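PDB 2C0Z: dTDP-4-dehydrorhamnose 3-epimerase from Streptomyces niveus, which epimerises the 3-position of a dTDP-linked 4-keto-6-deoxy sugar, a step in making the sugar of the aminocoumarin antibiotic novobiocin. Local coordinates for residues K81-D92 against R111-L122. Residues are numbered along the deposited sequence; the frame is centred on the assembly and turned at random. Where two conformers were deposited one is given.
Sequences KYVTCVRGAVFD and RLDDVSRRAVYL. With EDO (1,2-ethanediol), chain C; EDO (1,2-ethanediol), chain D.
K81 pairs with L122 and V83 with V120 through antiparallel backbone hydrogen bonds, with V83 N to V120 O at 2.8 Å; past the corner, V90 pairs likewise with L112 in a second sheet.

L112 bridges the two sheets from inside. Its CB lies 3.9 Å from C85 CB, while CD1 rests 3.6 Å from D92 CG; in the conformer given, the V83 and L112 side chains cross at about a right angle. On the other face of the first ladder, Y82 turns CG anti to its backbone N (chi1 -165°), bringing CE1 within 3.8 Å of A119 CB and CD2 beside Y121 CB.

Polar side chains tie down the corner. T84 OG1 donates to R118 O at 2.7 Å from well above the carbonyl plane and also accepts from a water held by R117 O. G88 N meets D114 OD2 from above the carboxylate plane at 2.9 Å, and D114 N returns a bond to G88 O. D114 OD2 also salt-bridges R87 of the second subunit. R117 NH1 reaches V86 O (3.3 Å), with two waters linking the guanidinium to C85 O and V86 O.

D113 OD1 takes the N-H groups of V115 and S116, forming an Asx motif at the turn. Together the ladders build adjoining walls of the RmlC-like cupin barrel, carrying K81, a probable substrate-binding residue, and adjoining a second, H128, whose NE2 is hydrogen-bonded to D92 OD1.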
ATOM      1  N   LYS A  81       2.442 -10.354   7.594  1.00 11.54           N
ATOM      2  CA  LYS A  81       2.824  -9.196   6.782  1.00 12.24           C
ATOM      3  C   LYS A  81       2.631  -9.512   5.311  1.00 11.07           C
ATOM      4  O   LYS A  81       2.877 -10.628   4.868  1.00 11.05           O
ATOM      5  CB  LYS A  81       4.313  -8.839   6.985  1.00 14.09           C
ATOM      6  CG  LYS A  81       4.662  -8.166   8.259  1.00 19.51           C
ATOM      7  CD  LYS A  81       6.163  -7.741   8.207  1.00 24.87           C
ATOM      8  CE  LYS A  81       6.343  -6.350   8.749  1.00 28.52           C
ATOM      9  NZ  LYS A  81       5.500  -6.117   9.954  1.00 31.36           N
ATOM     10  N   TYR A  82       2.255  -8.493   4.556  1.00  9.46           N
ATOM     11  CA  TYR A  82       2.037  -8.576   3.118  1.00  9.59           C
ATOM     12  C   TYR A  82       2.840  -7.452   2.518  1.00  9.51           C
ATOM     13  O   TYR A  82       2.520  -6.281   2.705  1.00  9.88           O
ATOM     14  CB  TYR A  82       0.531  -8.456   2.876  1.00  8.95           C
ATOM     15  CG  TYR A  82      -0.002  -8.851   1.519  1.00  9.25           C
ATOM     16  CD1 TYR A  82       0.046  -7.965   0.469  1.00  8.34           C
ATOM     17  CD2 TYR A  82      -0.563 -10.101   1.299  1.00 10.04           C
ATOM     18  CE1 TYR A  82      -0.458  -8.302  -0.785  1.00  8.40           C
ATOM     19  CE2 TYR A  82      -1.074 -10.449   0.074  1.00 10.02           C
ATOM     20  CZ  TYR A  82      -1.031  -9.534  -0.979  1.00  8.85           C
ATOM     21  OH  TYR A  82      -1.582  -9.891  -2.181  1.00 10.24           O
ATOM     22  N   VAL A  83       3.900  -7.815   1.808  1.00  8.60           N
ATOM     23  CA  VAL A  83       4.944  -6.888   1.400  1.00  9.09           C
ATOM     24  C   VAL A  83       5.098  -6.799  -0.107  1.00  9.22           C
ATOM     25  O   VAL A  83       5.098  -7.815  -0.798  1.00  9.28           O
ATOM     26  CB  VAL A  83       6.286  -7.146   2.117  0.50  9.61           C
ATOM     27  CG1 VAL A  83       6.885  -8.475   1.738  0.50  9.74           C
ATOM     28  CG2 VAL A  83       7.273  -6.005   1.869  0.50 10.31           C
ATOM     29  N   THR A  84       5.295  -5.569  -0.608  1.00  8.95           N
ATOM     30  CA  THR A  84       5.593  -5.365  -2.012  1.00  8.45           C
ATOM     31  C   THR A  84       6.548  -4.209  -2.219  1.00  7.82           C
ATOM     32  O   THR A  84       6.691  -3.348  -1.349  1.00  9.16           O
ATOM     33  CB  THR A  84       4.271  -5.152  -2.788  1.00  8.51           C
ATOM     34  OG1 THR A  84       4.494  -5.323  -4.176  1.00  8.55           O
ATOM     35  CG2 THR A  84       3.719  -3.749  -2.664  1.00  9.26           C
ATOM     36  N   CYS A  85       7.250  -4.203  -3.339  1.00  7.58           N
ATOM     37  CA  CYS A  85       8.132  -3.079  -3.664  1.00  8.18           C
ATOM     38  C   CYS A  85       7.472  -2.201  -4.705  1.00  7.78           C
ATOM     39  O   CYS A  85       7.133  -2.658  -5.794  1.00  8.80           O
ATOM     40  CB  CYS A  85       9.477  -3.579  -4.145  1.00  8.58           C
ATOM     41  SG  CYS A  85      10.585  -2.265  -4.724  1.00  9.77           S
ATOM     42  N   VAL A  86       7.220  -0.959  -4.315  1.00  8.07           N
ATOM     43  CA  VAL A  86       6.457  -0.016  -5.159  1.00  8.77           C
ATOM     44  C   VAL A  86       7.366   0.889  -5.988  1.00  9.19           C
ATOM     45  O   VAL A  86       6.901   1.580  -6.899  1.00 11.05           O
ATOM     46  CB  VAL A  86       5.460   0.807  -4.370  1.00  8.57           C
ATOM     47  CG1 VAL A  86       4.370  -0.087  -3.738  1.00  9.68           C
ATOM     48  CG2 VAL A  86       6.138   1.664  -3.336  1.00  9.49           C
ATOM     49  N   ARG A  87       8.654   0.910  -5.679  1.00  9.30           N
ATOM     50  CA  ARG A  87       9.632   1.674  -6.448  1.00  9.30           C
ATOM     51  C   ARG A  87      10.982   1.038  -6.276  1.00  9.43           C
ATOM     52  O   ARG A  87      11.395   0.751  -5.152  1.00 10.55           O
ATOM     53  CB  ARG A  87       9.674   3.113  -5.960  1.00 10.19           C
ATOM     54  CG  ARG A  87      10.676   4.032  -6.642  1.00 14.38           C
ATOM     55  CD  ARG A  87      10.794   5.290  -5.817  1.00 20.11           C
ATOM     56  NE  ARG A  87      11.352   6.437  -6.474  1.00 25.32           N
ATOM     57  CZ  ARG A  87      11.169   7.716  -6.055  1.00 26.34           C
ATOM     58  NH1 ARG A  87      10.410   8.061  -4.943  1.00 21.52           N
ATOM     59  NH2 ARG A  87      11.751   8.672  -6.774  1.00 29.79           N
ATOM     60  N   GLY A  88      11.680   0.830  -7.364  1.00  8.77           N
ATOM     61  CA  GLY A  88      12.987   0.237  -7.294  1.00  9.19           C
ATOM     62  C   GLY A  88      12.933  -1.276  -7.253  1.00  9.18           C
ATOM     63  O   GLY A  88      12.049  -1.910  -7.842  1.00  9.47           O
ATOM     64  N   ALA A  89      13.931  -1.855  -6.592  1.00  9.12           N
ATOM     65  CA  ALA A  89      14.048  -3.296  -6.510  1.00  9.18           C
ATOM     66  C   ALA A  89      14.716  -3.701  -5.210  1.00  9.71           C
ATOM     67  O   ALA A  89      15.668  -3.066  -4.762  1.00  9.63           O
ATOM     68  CB  ALA A  89      14.859  -3.859  -7.709  1.00  9.53           C
ATOM     69  N   VAL A  90      14.221  -4.779  -4.621  1.00  9.50           N
ATOM     70  CA  VAL A  90      14.831  -5.339  -3.409  1.00 10.16           C
ATOM     71  C   VAL A  90      14.961  -6.840  -3.542  1.00 10.79           C
ATOM     72  O   VAL A  90      14.216  -7.487  -4.285  1.00 10.04           O
ATOM     73  CB  VAL A  90      14.102  -5.038  -2.075  1.00 11.77           C
ATOM     74  CG1 VAL A  90      13.825  -3.539  -1.913  1.00 11.41           C
ATOM     75  CG2 VAL A  90      12.861  -5.905  -1.875  1.00 13.03           C
ATOM     76  N   PHE A  91      15.964  -7.380  -2.852  1.00 11.19           N
ATOM     77  CA  PHE A  91      16.046  -8.795  -2.615  1.00 11.33           C
ATOM     78  C   PHE A  91      15.363  -9.022  -1.271  1.00 10.72           C
ATOM     79  O   PHE A  91      15.894  -8.635  -0.221  1.00 11.99           O
ATOM     80  CB  PHE A  91      17.512  -9.214  -2.592  1.00 12.21           C
ATOM     81  CG  PHE A  91      17.731 -10.698  -2.429  1.00 14.08           C
ATOM     82  CD1 PHE A  91      17.380 -11.568  -3.449  1.00 17.64           C
ATOM     83  CD2 PHE A  91      18.302 -11.214  -1.258  1.00 18.47           C
ATOM     84  CE1 PHE A  91      17.611 -12.959  -3.326  1.00 21.84           C
ATOM     85  CE2 PHE A  91      18.572 -12.589  -1.139  1.00 19.59           C
ATOM     86  CZ  PHE A  91      18.203 -13.453  -2.169  1.00 20.87           C
ATOM     87  N   ASP A  92      14.189  -9.629  -1.302  1.00 10.26           N
ATOM     88  CA  ASP A  92      13.367  -9.820  -0.112  1.00 10.49           C
ATOM     89  C   ASP A  92      13.560 -11.221   0.437  1.00 10.46           C
ATOM     90  O   ASP A  92      13.523 -12.202  -0.304  1.00 11.32           O
ATOM     91  CB  ASP A  92      11.897  -9.625  -0.487  1.00 10.94           C
ATOM     92  CG  ASP A  92      11.020  -9.584   0.715  1.00 12.61           C
ATOM     93  OD1 ASP A  92      10.963  -8.481   1.317  1.00 13.61           O
ATOM     94  OD2 ASP A  92      10.438 -10.607   1.155  1.00 15.82           O
ATOM     95  N   ARG A 111      12.774 -11.630  -5.612  1.00 12.68           N
ATOM     96  CA  ARG A 111      12.986 -10.265  -6.108  1.00 12.09           C
ATOM     97  C   ARG A 111      11.633  -9.558  -6.143  1.00 11.01           C
ATOM     98  O   ARG A 111      10.688 -10.007  -6.811  1.00 12.39           O
ATOM     99  CB  ARG A 111      13.637 -10.269  -7.484  1.00 12.00           C
ATOM    100  CG  ARG A 111      13.902  -8.886  -8.007  1.00 12.67           C
ATOM    101  CD  ARG A 111      14.329  -8.887  -9.452  1.00 13.90           C
ATOM    102  NE  ARG A 111      14.701  -7.565  -9.932  1.00 13.75           N
ATOM    103  CZ  ARG A 111      15.950  -7.140 -10.035  1.00 14.71           C
ATOM    104  NH1 ARG A 111      16.943  -7.912  -9.618  1.00 17.67           N
ATOM    105  NH2 ARG A 111      16.208  -5.918 -10.490  1.00 17.17           N
ATOM    106  N   LEU A 112      11.528  -8.504  -5.340  1.00  9.67           N
ATOM    107  CA  LEU A 112      10.357  -7.629  -5.306  1.00  9.16           C
ATOM    108  C   LEU A 112      10.771  -6.331  -5.958  1.00  9.40           C
ATOM    109  O   LEU A 112      11.640  -5.614  -5.431  1.00  9.01           O
ATOM    110  CB  LEU A 112       9.868  -7.402  -3.868  1.00  9.14           C
ATOM    111  CG  LEU A 112       9.382  -8.649  -3.121  1.00  9.99           C
ATOM    112  CD1 LEU A 112       8.821  -8.235  -1.750  1.00 10.88           C
ATOM    113  CD2 LEU A 112       8.358  -9.397  -3.950  1.00 11.32           C
ATOM    114  N   ASP A 113      10.181  -6.027  -7.109  1.00  9.17           N
ATOM    115  CA  ASP A 113      10.540  -4.795  -7.793  1.00  8.65           C
ATOM    116  C   ASP A 113       9.320  -4.126  -8.382  1.00  8.30           C
ATOM    117  O   ASP A 113       8.194  -4.636  -8.286  1.00  9.10           O
ATOM    118  CB  ASP A 113      11.661  -5.036  -8.821  1.00  9.34           C
ATOM    119  CG  ASP A 113      11.242  -5.933  -9.967  1.00 10.85           C
ATOM    120  OD1 ASP A 113      10.053  -6.026 -10.273  1.00 10.23           O
ATOM    121  OD2 ASP A 113      12.060  -6.578 -10.651  1.00 11.52           O
ATOM    122  N   ASP A 114       9.581  -2.981  -8.983  1.00  8.30           N
ATOM    123  CA  ASP A 114       8.540  -2.178  -9.597  1.00  8.52           C
ATOM    124  C   ASP A 114       8.256  -2.513 -11.063  1.00  9.07           C
ATOM    125  O   ASP A 114       7.578  -1.746 -11.755  1.00 10.66           O
ATOM    126  CB  ASP A 114       8.836  -0.696  -9.421  1.00  9.05           C
ATOM    127  CG  ASP A 114      10.084  -0.224 -10.139  1.00  9.18           C
ATOM    128  OD1 ASP A 114      10.702  -1.002 -10.896  1.00 11.20           O
ATOM    129  OD2 ASP A 114      10.501   0.970  -9.972  1.00 11.05           O
ATOM    130  N   VAL A 115       8.747  -3.664 -11.505  1.00  9.48           N
ATOM    131  CA  VAL A 115       8.486  -4.169 -12.831  1.00  9.56           C
ATOM    132  C   VAL A 115       7.454  -5.289 -12.775  1.00 10.04           C
ATOM    133  O   VAL A 115       6.367  -5.175 -13.321  1.00 10.88           O
ATOM    134  CB  VAL A 115       9.792  -4.669 -13.499  1.00 10.41           C
ATOM    135  CG1 VAL A 115       9.496  -5.257 -14.871  1.00 11.72           C
ATOM    136  CG2 VAL A 115      10.748  -3.508 -13.633  1.00 12.73           C
ATOM    137  N   SER A 116       7.815  -6.399 -12.137  1.00  9.88           N
ATOM    138  CA  SER A 116       6.868  -7.487 -11.903  1.00  9.67           C
ATOM    139  C   SER A 116       5.889  -7.235 -10.773  1.00  9.52           C
ATOM    140  O   SER A 116       4.772  -7.793 -10.756  1.00  8.94           O
ATOM    141  CB  SER A 116       7.602  -8.828 -11.753  1.00 10.11           C
ATOM    142  OG  SER A 116       8.548  -8.848 -10.715  1.00 10.82           O
ATOM    143  N   ARG A 117       6.302  -6.422  -9.819  1.00  9.18           N
ATOM    144  CA  ARG A 117       5.384  -5.970  -8.785  1.00  9.32           C
ATOM    145  C   ARG A 117       4.679  -7.096  -8.010  1.00  9.20           C
ATOM    146  O   ARG A 117       3.481  -7.007  -7.650  1.00  9.62           O
ATOM    147  CB  ARG A 117       4.384  -4.987  -9.379  1.00  9.45           C
ATOM    148  CG  ARG A 117       5.040  -3.715  -9.884  1.00  8.42           C
ATOM    149  CD  ARG A 117       4.043  -2.602 -10.199  1.00  9.15           C
ATOM    150  NE  ARG A 117       4.656  -1.379 -10.750  1.00 10.58           N
ATOM    151  CZ  ARG A 117       5.107  -0.364 -10.035  1.00 10.32           C
ATOM    152  NH1 ARG A 117       4.995  -0.337  -8.715  1.00 10.85           N
ATOM    153  NH2 ARG A 117       5.654   0.670 -10.666  1.00 11.62           N
ATOM    154  N   ARG A 118       5.452  -8.147  -7.727  1.00  9.43           N
ATOM    155  CA  ARG A 118       5.005  -9.244  -6.886  1.00  9.31           C
ATOM    156  C   ARG A 118       4.900  -8.778  -5.426  1.00  8.32           C
ATOM    157  O   ARG A 118       5.451  -7.736  -5.030  1.00  8.77           O
ATOM    158  CB  ARG A 118       5.930 -10.450  -7.015  1.00  9.95           C
ATOM    159  CG  ARG A 118       6.198 -10.848  -8.459  1.00 13.91           C
ATOM    160  CD  ARG A 118       5.257 -11.819  -8.933  1.00 16.91           C
ATOM    161  NE  ARG A 118       5.326 -12.145 -10.366  1.00 17.65           N
ATOM    162  CZ  ARG A 118       5.764 -13.288 -10.847  1.00 20.18           C
ATOM    163  NH1 ARG A 118       6.244 -14.238 -10.046  1.00 20.53           N
ATOM    164  NH2 ARG A 118       5.744 -13.481 -12.152  1.00 21.92           N
ATOM    165  N   ALA A 119       4.175  -9.558  -4.649  1.00  8.30           N
ATOM    166  CA  ALA A 119       4.048  -9.368  -3.218  1.00  8.85           C
ATOM    167  C   ALA A 119       4.360 -10.707  -2.538  1.00  9.29           C
ATOM    168  O   ALA A 119       4.197 -11.769  -3.140  1.00  9.85           O
ATOM    169  CB  ALA A 119       2.666  -8.874  -2.850  1.00  9.42           C
ATOM    170  N   VAL A 120       4.798 -10.626  -1.286  1.00  9.42           N
ATOM    171  CA  VAL A 120       4.991 -11.790  -0.465  1.00  9.45           C
ATOM    172  C   VAL A 120       4.156 -11.655   0.782  1.00  9.09           C
ATOM    173  O   VAL A 120       4.169 -10.608   1.426  1.00  9.44           O
ATOM    174  CB  VAL A 120       6.481 -12.009  -0.117  1.00 10.75           C
ATOM    175  CG1 VAL A 120       6.657 -13.071   0.932  1.00 13.50           C
ATOM    176  CG2 VAL A 120       7.278 -12.392  -1.333  1.00 11.09           C
ATOM    177  N   TYR A 121       3.414 -12.718   1.112  1.00  8.37           N
ATOM    178  CA  TYR A 121       2.684 -12.827   2.358  1.00  9.13           C
ATOM    179  C   TYR A 121       3.441 -13.788   3.259  1.00  9.54           C
ATOM    180  O   TYR A 121       3.804 -14.887   2.853  1.00  9.77           O
ATOM    181  CB  TYR A 121       1.272 -13.332   2.135  1.00  9.07           C
ATOM    182  CG  TYR A 121       0.575 -13.701   3.418  1.00 10.03           C
ATOM    183  CD1 TYR A 121       0.124 -12.709   4.282  1.00  9.84           C
ATOM    184  CD2 TYR A 121       0.377 -15.026   3.784  1.00 13.11           C
ATOM    185  CE1 TYR A 121      -0.500 -13.021   5.473  1.00 13.43           C
ATOM    186  CE2 TYR A 121      -0.247 -15.333   4.986  1.00 13.54           C
ATOM    187  CZ  TYR A 121      -0.672 -14.319   5.817  1.00 13.90           C
ATOM    188  OH  TYR A 121      -1.332 -14.607   7.018  1.00 17.52           O
ATOM    189  N   LEU A 122       3.679 -13.353   4.474  1.00 10.10           N
ATOM    190  CA  LEU A 122       4.312 -14.202   5.483  1.00 10.76           C
ATOM    191  C   LEU A 122       3.498 -14.255   6.746  1.00 10.81           C
ATOM    192  O   LEU A 122       3.030 -13.239   7.246  1.00 10.63           O
ATOM    193  CB  LEU A 122       5.741 -13.782   5.777  1.00 12.02           C
ATOM    194  CG  LEU A 122       6.026 -12.341   6.108  1.00 12.92           C
ATOM    195  CD1 LEU A 122       7.186 -12.225   7.066  1.00 17.14           C
ATOM    196  CD2 LEU A 122       6.333 -11.550   4.841  1.00 14.41           C
TER
HETATM  197  C1  EDO C1192       3.369  -9.602 -13.053  1.00 20.38           C
HETATM  198  O1  EDO C1192       4.123 -10.023 -11.937  1.00 16.97           O
HETATM  199  C2  EDO C1192       4.050 -10.123 -14.295  1.00 23.09           C
HETATM  200  O2  EDO C1192       4.331 -11.509 -14.146  1.00 22.16           O
HETATM  201  C1  EDO D1193       6.296   0.144 -14.792  1.00 24.93           C
HETATM  202  O1  EDO D1193       5.531   0.134 -13.581  1.00 23.01           O
HETATM  203  C2  EDO D1193       7.641  -0.583 -14.689  1.00 24.48           C
HETATM  204  O2  EDO D1193       8.453   0.053 -13.705  1.00 25.24           O
HETATM  205  O   HOH W   1       2.748  -4.639  -6.248  1.00 10.19           O
HETATM  206  O   HOH W   2       7.401  -5.863  -5.675  1.00  8.61           O
HETATM  207  O   HOH W   3       4.536  -2.530  -6.828  1.00 10.71           O
HETATM  208  O   HOH W   4       6.403   3.007  -9.098  1.00 13.29           O